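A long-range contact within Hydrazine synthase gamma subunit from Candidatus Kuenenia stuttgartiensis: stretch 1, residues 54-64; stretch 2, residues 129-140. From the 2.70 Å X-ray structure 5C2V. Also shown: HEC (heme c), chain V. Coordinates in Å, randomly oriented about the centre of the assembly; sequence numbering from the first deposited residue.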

# COMPACT_ATOMS: atom_id res chain seq x y z
N ALA C 54 -22.63 -34.85 9.73
CA ALA C 54 -23.18 -33.92 8.75
C ALA C 54 -24.25 -33.02 9.36
O ALA C 54 -24.51 -31.92 8.87
N TRP C 55 -24.86 -33.49 10.44
CA TRP C 55 -25.90 -32.73 11.13
C TRP C 55 -25.30 -31.55 11.90
O TRP C 55 -26.00 -30.59 12.21
N SER C 56 -24.01 -31.63 12.20
CA SER C 56 -23.35 -30.60 12.98
C SER C 56 -23.17 -29.34 12.14
O SER C 56 -23.53 -29.32 10.97
N LEU C 57 -22.61 -28.30 12.75
CA LEU C 57 -22.51 -27.01 12.08
C LEU C 57 -21.74 -27.11 10.76
O LEU C 57 -22.33 -27.06 9.68
N GLN C 58 -20.42 -27.23 10.86
CA GLN C 58 -19.57 -27.39 9.69
C GLN C 58 -19.08 -28.82 9.42
O GLN C 58 -18.33 -29.05 8.48
N GLY C 59 -19.50 -29.77 10.26
CA GLY C 59 -19.10 -31.16 10.08
C GLY C 59 -17.80 -31.53 10.77
O GLY C 59 -17.08 -32.42 10.32
N SER C 60 -17.50 -30.84 11.87
CA SER C 60 -16.25 -31.04 12.59
C SER C 60 -16.13 -32.41 13.24
O SER C 60 -15.12 -33.09 13.10
N TYR C 61 -17.17 -32.83 13.96
CA TYR C 61 -17.14 -34.11 14.67
C TYR C 61 -18.54 -34.65 14.96
O TYR C 61 -19.55 -34.02 14.63
N SER C 62 -18.59 -35.83 15.57
CA SER C 62 -19.85 -36.46 15.93
C SER C 62 -19.81 -36.94 17.38
O SER C 62 -18.83 -36.70 18.08
N CYS C 63 -20.87 -37.61 17.82
CA CYS C 63 -20.88 -38.22 19.14
C CYS C 63 -19.76 -39.24 19.24
O CYS C 63 -19.03 -39.31 20.23
N ALA C 64 -19.60 -40.02 18.17
CA ALA C 64 -18.62 -41.09 18.11
C ALA C 64 -17.18 -40.59 18.17
O ALA C 64 -16.25 -41.37 18.33
N ASP C 129 -26.78 -31.53 23.89
CA ASP C 129 -25.51 -31.42 23.17
C ASP C 129 -25.51 -30.56 21.90
O ASP C 129 -24.50 -29.91 21.62
N PRO C 130 -26.60 -30.57 21.10
CA PRO C 130 -26.58 -29.67 19.95
C PRO C 130 -26.38 -28.20 20.32
O PRO C 130 -25.69 -27.50 19.58
N GLY C 131 -26.98 -27.73 21.41
CA GLY C 131 -26.78 -26.35 21.80
C GLY C 131 -25.66 -26.08 22.79
O GLY C 131 -25.10 -24.99 22.79
N PHE C 132 -25.34 -27.06 23.63
CA PHE C 132 -24.31 -26.85 24.64
C PHE C 132 -22.93 -27.44 24.30
O PHE C 132 -21.96 -27.20 25.02
N VAL C 133 -22.84 -28.20 23.21
CA VAL C 133 -21.57 -28.80 22.81
C VAL C 133 -21.28 -28.61 21.33
O VAL C 133 -20.33 -27.91 20.95
N PHE C 134 -22.09 -29.24 20.49
CA PHE C 134 -21.91 -29.20 19.04
C PHE C 134 -22.14 -27.80 18.47
O PHE C 134 -21.58 -27.45 17.43
N ARG C 135 -22.96 -27.01 19.17
CA ARG C 135 -23.35 -25.68 18.73
C ARG C 135 -23.99 -25.73 17.34
O ARG C 135 -23.69 -24.92 16.47
N SER C 136 -24.89 -26.69 17.16
CA SER C 136 -25.60 -26.86 15.90
C SER C 136 -27.11 -26.92 16.14
O SER C 136 -27.57 -26.70 17.25
N GLU C 137 -27.86 -27.22 15.08
CA GLU C 137 -29.32 -27.28 15.17
C GLU C 137 -29.79 -28.40 16.10
O GLU C 137 -29.22 -29.49 16.10
N ASN C 138 -30.83 -28.11 16.88
CA ASN C 138 -31.38 -29.09 17.81
C ASN C 138 -32.02 -30.27 17.11
O ASN C 138 -32.43 -30.18 15.95
N PHE C 139 -32.11 -31.39 17.82
CA PHE C 139 -32.72 -32.61 17.28
C PHE C 139 -34.24 -32.52 17.24
O PHE C 139 -34.85 -31.84 18.06
N SER C 140 -34.83 -33.21 16.27
CA SER C 140 -36.28 -33.39 16.24
C SER C 140 -36.64 -34.40 17.33
O SER C 140 -35.77 -35.14 17.80

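The contact lies against a heme c that is covalently tethered to one stretch and approached by side chains of both: Cys63 SG is bonded to HEC CAB at 1.8 Å, while Asp129 OD2 from the second stretch lies 3.3 Å from HEC C4B. Asp129 OD2 (chi1 m) is 3.1 Å from the O of water 4, within hydrogen-bonding reach, and that water sits on the iron, 2.1 Å from HEC FE. Besides the porphyrin nitrogens and this water, the iron binds one atom from elsewhere in the structure.

Beside the heme, Phe134 forms the centre of the packing. Its CA-to-CB bond points toward stretch 1, and with chi1 m and chi2 at 87° its ring slips between two aromatic residues of that stretch. Trp55 lies over one face, with Trp55 CZ2 3.5 Å from Phe134 CG and the planes inclined at 52°. Over the opposite face comes Tyr61, whose CE2 is 3.5 Å from Phe134 CE2; these two planes are near parallel, 29° apart, but slid so that the rings barely overlap. The ring edge meets backbone, with Phe134 CZ 3.6 Å from both Ser62 C and Cys63 N, and Phe134 CZ is also 3.5 Å from the heme methyl HEC CMC. That methyl touches Tyr61 as well (Tyr61 CE2 to HEC CMC, 3.6 Å), so both rings pack against the cofactor.

Trp55 leaves its backbone sideways, but chi1 p and chi2 at -87° bring the indole end in against stretch 2. Phe139 (chi1 m) turns its edge to one face of the indole, placing Phe139 CE1 3.5 Å from Trp55 CZ3, and part of the Phe139 ring's own edge meets the heme at HEC CBB. Pro130 adds an apolar contact from the helix, its CG 3.7 Å from Trp55 CH2, and the carbonyl Glu137 O lies at the indole edge, 3.4 Å from Trp55 CZ3.

The direct hydrogen bond across the stretches is made by Ser136, which points toward stretch 1 with chi1 t: Ser136 OG donates to Trp55 O at 2.9 Å. It forms where the chains run close, the CA atoms of Leu57 and Ser136 being 4.9 Å apart. Leu57 (chi1 t, chi2 p) packs its CD1 4.0 Å from Arg135 O.

Waters complete the polar seam. Water 1 donates to Trp55 O at 2.8 Å from its O and, weakly, to Glu137 OE1 at 3.4 Å, so Trp55 O receives two donors. Water 2 links the backbones, its O accepting from Leu57 N at 3.2 Å and donating to Phe134 O at 2.7 Å. Tyr61, with chi1 p, carries its hydroxyl across to Val133, where water 3 bridges the two: its O accepts from Tyr61 OH at 2.6 Å and donates to Val133 O at 3.1 Å.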

# COMPACT_ATOMS: atom_id res chain seq x y z
CB ALA C 54 -23.76 -34.67 7.56
CB TRP C 55 -26.67 -33.63 12.09
CG TRP C 55 -25.92 -33.90 13.36
CD1 TRP C 55 -25.02 -34.89 13.58
CD2 TRP C 55 -26.01 -33.15 14.58
NE1 TRP C 55 -24.54 -34.81 14.87
CE2 TRP C 55 -25.13 -33.75 15.50
CE3 TRP C 55 -26.74 -32.03 14.98
CZ2 TRP C 55 -24.96 -33.27 16.80
CZ3 TRP C 55 -26.58 -31.55 16.27
CH2 TRP C 55 -25.69 -32.17 17.16
CB SER C 56 -21.99 -31.09 13.50
OG SER C 56 -21.12 -31.38 12.43
CB LEU C 57 -21.84 -25.99 13.00
CG LEU C 57 -21.87 -24.52 12.58
CD1 LEU C 57 -23.30 -23.99 12.62
CD2 LEU C 57 -20.96 -23.68 13.45
CB GLN C 58 -18.40 -26.42 9.79
CG GLN C 58 -18.87 -24.98 9.62
CD GLN C 58 -17.91 -23.95 10.16
OE1 GLN C 58 -16.88 -24.28 10.74
NE2 GLN C 58 -18.26 -22.68 9.99
CB SER C 60 -16.08 -29.95 13.65
OG SER C 60 -14.87 -30.10 14.36
CB TYR C 61 -16.36 -33.98 15.97
CG TYR C 61 -16.88 -32.91 16.91
CD1 TYR C 61 -16.46 -31.59 16.80
CD2 TYR C 61 -17.81 -33.22 17.90
CE1 TYR C 61 -16.93 -30.61 17.64
CE2 TYR C 61 -18.29 -32.24 18.75
CZ TYR C 61 -17.85 -30.94 18.62
OH TYR C 61 -18.33 -29.97 19.46
CB SER C 62 -20.16 -37.62 14.99
OG SER C 62 -19.21 -38.66 15.14
CB CYS C 63 -22.23 -38.90 19.42
SG CYS C 63 -23.67 -37.82 19.26
CB ALA C 64 -18.82 -41.92 16.85
CB ASP C 129 -25.00 -32.83 22.83
CG ASP C 129 -24.49 -33.58 24.04
OD1 ASP C 129 -24.21 -32.92 25.07
OD2 ASP C 129 -24.37 -34.82 23.97
CB PRO C 130 -27.96 -29.88 19.32
CG PRO C 130 -28.28 -31.28 19.64
CD PRO C 130 -27.73 -31.52 21.02
CB PHE C 132 -24.79 -27.42 25.98
CG PHE C 132 -26.00 -26.73 26.53
CD1 PHE C 132 -27.27 -27.05 26.06
CD2 PHE C 132 -25.88 -25.76 27.51
CE1 PHE C 132 -28.39 -26.41 26.55
CE2 PHE C 132 -27.00 -25.12 28.01
CZ PHE C 132 -28.25 -25.45 27.53
CB VAL C 133 -21.52 -30.30 23.14
CG1 VAL C 133 -20.25 -30.93 22.58
CG2 VAL C 133 -21.60 -30.52 24.65
CB PHE C 134 -22.85 -30.19 18.35
CG PHE C 134 -22.45 -31.63 18.51
CD1 PHE C 134 -22.87 -32.36 19.61
CD2 PHE C 134 -21.67 -32.25 17.55
CE1 PHE C 134 -22.50 -33.69 19.75
CE2 PHE C 134 -21.30 -33.58 17.69
CZ PHE C 134 -21.72 -34.30 18.79
CB ARG C 135 -22.14 -24.73 18.72
CG ARG C 135 -21.29 -24.80 19.98
CD ARG C 135 -22.10 -24.50 21.23
NE ARG C 135 -21.26 -24.50 22.43
CZ ARG C 135 -21.65 -24.05 23.62
NH1 ARG C 135 -22.88 -23.57 23.78
NH2 ARG C 135 -20.81 -24.08 24.65
CB SER C 136 -25.13 -28.13 15.17
OG SER C 136 -25.72 -28.23 13.89
CB GLU C 137 -29.93 -27.46 13.78
CG GLU C 137 -31.44 -27.29 13.73
CD GLU C 137 -31.98 -27.33 12.32
OE1 GLU C 137 -31.70 -28.32 11.60
OE2 GLU C 137 -32.69 -26.38 11.92
CB ASN C 138 -32.41 -28.42 18.73
CG ASN C 138 -31.77 -27.48 19.73
OD1 ASN C 138 -30.63 -27.67 20.14
ND2 ASN C 138 -32.52 -26.46 20.13
CB PHE C 139 -32.30 -33.82 18.11
CG PHE C 139 -30.83 -34.11 18.07
CD1 PHE C 139 -30.11 -33.97 16.90
CD2 PHE C 139 -30.17 -34.53 19.21
CE1 PHE C 139 -28.75 -34.24 16.86
CE2 PHE C 139 -28.81 -34.80 19.18
CZ PHE C 139 -28.10 -34.66 18.01
CB SER C 140 -36.73 -33.88 14.86
OG SER C 140 -36.20 -35.16 14.57
FE HEC V . -21.49 -37.31 25.66
CHA HEC V . -21.66 -37.91 29.04
CHB HEC V . -24.20 -39.34 25.18
CHC HEC V . -21.49 -36.52 22.30
CHD HEC V . -18.38 -35.92 25.97
NA HEC V . -22.73 -38.40 26.90
C1A HEC V . -22.58 -38.57 28.26
C2A HEC V . -23.55 -39.57 28.70
C3A HEC V . -24.25 -39.96 27.62
C4A HEC V . -23.75 -39.23 26.47
CMA HEC V . -25.40 -40.99 27.56
CAA HEC V . -23.73 -40.06 30.16
CBA HEC V . -23.43 -41.55 30.29
CGA HEC V . -23.65 -42.00 31.71
O1A HEC V . -23.93 -41.14 32.58
O2A HEC V . -23.56 -43.23 31.97
NB HEC V . -22.56 -37.93 24.00
C1B HEC V . -23.78 -38.57 24.11
C2B HEC V . -24.55 -38.28 22.92
C3B HEC V . -23.80 -37.51 22.12
C4B HEC V . -22.54 -37.27 22.78
CMB HEC V . -25.97 -38.81 22.63
CAB HEC V . -24.19 -36.95 20.73
CBB HEC V . -25.28 -35.87 20.86
NC HEC V . -20.17 -36.41 24.36
C1C HEC V . -20.38 -36.15 23.02
C2C HEC V . -19.30 -35.30 22.56
C3C HEC V . -18.38 -35.25 23.52
C4C HEC V . -18.94 -35.87 24.71
CMC HEC V . -19.08 -34.94 21.07
CAC HEC V . -17.01 -34.53 23.46
CBC HEC V . -17.22 -33.00 23.37
ND HEC V . -20.18 -37.03 27.25
C1D HEC V . -19.01 -36.28 27.14
C2D HEC V . -18.57 -35.92 28.47
C3D HEC V . -19.59 -36.54 29.43
C4D HEC V . -20.56 -37.21 28.59
CMD HEC V . -17.32 -35.09 28.84
CAD HEC V . -19.59 -36.46 30.97
CBD HEC V . -20.22 -35.13 31.38
CGD HEC V . -20.25 -35.04 32.88
O1D HEC V . -20.74 -34.00 33.41
O2D HEC V . -19.79 -35.99 33.55
O HOH W 1 -28.65 -29.77 11.58
O HOH W 2 -20.61 -28.69 15.22
O HOH W 3 -18.06 -27.42 18.89
O HOH W 4 -22.46 -35.56 26.28